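Local coordinates for branched-chain phosphotransacylase (Enterococcus faecalis, PDB 1YCO), which probably transfers acyl groups between coenzyme A and phosphate, acting on branched-chain substrates, at residues L153-E158 / M164-L169. Numbering follows the deposited sequence.
Sequences LLSAAE and MPSSVL
Met164, Ser155 and Ser166 bury most of the surface in this contact, which buries 235 Å² summed over both sides. Ser155 donates its hydroxyl proton to Ser166, with 2.7 Å between Ser155 OG and Ser166 OG. The two side chains reach that distance by different torsions: Ser155 OG stands anti to its own backbone N (chi1 -175°), whereas Ser166 OG lies between its backbone N and carbonyl carbon (chi1 65°). Ser155 OG also comes within 3.3 Å of Ser167 N, but the angle is too poor for a hydrogen bond, and that amide instead bonds weakly to Met164 O. Ser166 OG has a second partner, Asp222 OD2 of the second subunit, so the serine pair sits at the dimer interface; this carboxylate probably helps orient the Ser155-Ser166 hydrogen bond. In the fold, 153-158 is the end of strand 150-154 and the loop that follows, and 164-169 opens helix 165-177, with Met164 as N-cap residue. The contact therefore joins the two ends of the strand-to-helix connection of the beta-alpha-beta unit completed by strand 184-189, which runs parallel beside strand 150-154. Met164, from the helix end, supplies the apolar part against the loop. Its chain bends at chi2 (129°) and chi3, carrying the terminal methyl over to the two alanines: Met164 CE is 3.5 Å from Ala156 CB and 3.8 Å from Ala157 CB. The sulfur follows alongside, Met164 SD lying 3.7 Å from Ala156 CB, while Ile221 of the second subunit also packs on Met164.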
loop_
_atom_site.group_PDB
_atom_site.type_symbol
_atom_site.label_atom_id
_atom_site.label_comp_id
_atom_site.label_asym_id
_atom_site.label_seq_id
_atom_site.Cartn_x
_atom_site.Cartn_y
_atom_site.Cartn_z
ATOM N N LEU A 153 -14.655 0.280 -1.484
ATOM C CA LEU A 153 -14.100 1.298 -0.605
ATOM C C LEU A 153 -13.181 0.542 0.343
ATOM O O LEU A 153 -13.630 -0.127 1.273
ATOM C CB LEU A 153 -15.225 1.987 0.161
ATOM C CG LEU A 153 -16.294 2.539 -0.784
ATOM C CD1 LEU A 153 -17.393 3.234 0.015
ATOM C CD2 LEU A 153 -15.637 3.525 -1.757
ATOM N N LEU A 154 -11.885 0.649 0.085
ATOM C CA LEU A 154 -10.863 -0.042 0.860
ATOM C C LEU A 154 -10.593 0.438 2.264
ATOM O O LEU A 154 -10.550 1.635 2.530
ATOM C CB LEU A 154 -9.543 -0.015 0.107
ATOM C CG LEU A 154 -9.391 -0.915 -1.105
ATOM C CD1 LEU A 154 -7.977 -0.725 -1.645
ATOM C CD2 LEU A 154 -9.607 -2.375 -0.705
ATOM N N SER A 155 -10.388 -0.523 3.155
ATOM C CA SER A 155 -10.064 -0.247 4.550
ATOM C C SER A 155 -9.285 -1.445 5.098
ATOM O O SER A 155 -9.313 -2.524 4.512
ATOM C CB SER A 155 -11.338 -0.012 5.363
ATOM O OG SER A 155 -11.021 0.367 6.688
ATOM N N ALA A 156 -8.585 -1.251 6.212
ATOM C CA ALA A 156 -7.784 -2.313 6.821
ATOM C C ALA A 156 -8.599 -3.530 7.246
ATOM O O ALA A 156 -8.220 -4.679 6.975
ATOM C CB ALA A 156 -7.012 -1.764 8.015
ATOM N N ALA A 157 -9.719 -3.288 7.917
ATOM C CA ALA A 157 -10.583 -4.384 8.366
ATOM C C ALA A 157 -11.749 -4.608 7.403
ATOM O O ALA A 157 -12.148 -3.699 6.675
ATOM C CB ALA A 157 -11.106 -4.082 9.782
ATOM N N GLU A 158 -12.281 -5.826 7.397
ATOM C CA GLU A 158 -13.411 -6.174 6.532
ATOM C C GLU A 158 -14.688 -5.881 7.329
ATOM O O GLU A 158 -15.640 -5.287 6.820
ATOM C CB GLU A 158 -13.350 -7.664 6.146
ATOM C CG GLU A 158 -11.938 -8.300 6.225
ATOM C CD GLU A 158 -11.662 -8.977 7.571
ATOM O OE1 GLU A 158 -12.038 -8.399 8.625
ATOM O OE2 GLU A 158 -11.062 -10.085 7.576
ATOM N N MET A 164 -11.561 2.961 13.443
ATOM C CA MET A 164 -10.805 3.211 12.220
ATOM C C MET A 164 -11.526 4.201 11.303
ATOM O O MET A 164 -12.631 3.936 10.831
ATOM C CB MET A 164 -10.552 1.879 11.500
ATOM C CG MET A 164 -9.554 1.944 10.345
ATOM S SD MET A 164 -8.290 0.679 10.509
ATOM C CE MET A 164 -9.251 -0.801 10.460
ATOM N N PRO A 165 -10.904 5.374 11.064
ATOM C CA PRO A 165 -11.423 6.454 10.214
ATOM C C PRO A 165 -11.811 5.974 8.806
ATOM O O PRO A 165 -12.872 6.327 8.301
ATOM C CB PRO A 165 -10.268 7.448 10.191
ATOM C CG PRO A 165 -9.657 7.253 11.565
ATOM C CD PRO A 165 -9.627 5.770 11.687
ATOM N N SER A 166 -10.956 5.171 8.174
ATOM C CA SER A 166 -11.261 4.669 6.834
ATOM C C SER A 166 -12.451 3.715 6.866
ATOM O O SER A 166 -13.227 3.630 5.912
ATOM C CB SER A 166 -10.058 3.950 6.230
ATOM O OG SER A 166 -9.756 2.787 6.966
ATOM N N SER A 167 -12.600 2.994 7.966
ATOM C CA SER A 167 -13.711 2.068 8.081
ATOM C C SER A 167 -15.017 2.864 8.089
ATOM O O SER A 167 -15.950 2.566 7.335
ATOM C CB SER A 167 -13.570 1.252 9.369
ATOM O OG SER A 167 -14.542 0.237 9.439
ATOM N N VAL A 168 -15.063 3.889 8.935
ATOM C CA VAL A 168 -16.233 4.758 9.088
ATOM C C VAL A 168 -16.541 5.521 7.804
ATOM O O VAL A 168 -17.703 5.678 7.419
ATOM C CB VAL A 168 -16.006 5.781 10.239
ATOM C CG1 VAL A 168 -17.219 6.696 10.391
ATOM C CG2 VAL A 168 -15.744 5.034 11.536
ATOM N N LEU A 169 -15.498 6.007 7.148
ATOM C CA LEU A 169 -15.695 6.731 5.911
ATOM C C LEU A 169 -16.338 5.798 4.868
ATOM O O LEU A 169 -17.290 6.180 4.193
ATOM C CB LEU A 169 -14.354 7.279 5.412
ATOM C CG LEU A 169 -14.330 7.959 4.029
ATOM C CD1 LEU A 169 -15.461 8.968 3.901
ATOM C CD2 LEU A 169 -12.977 8.626 3.834
#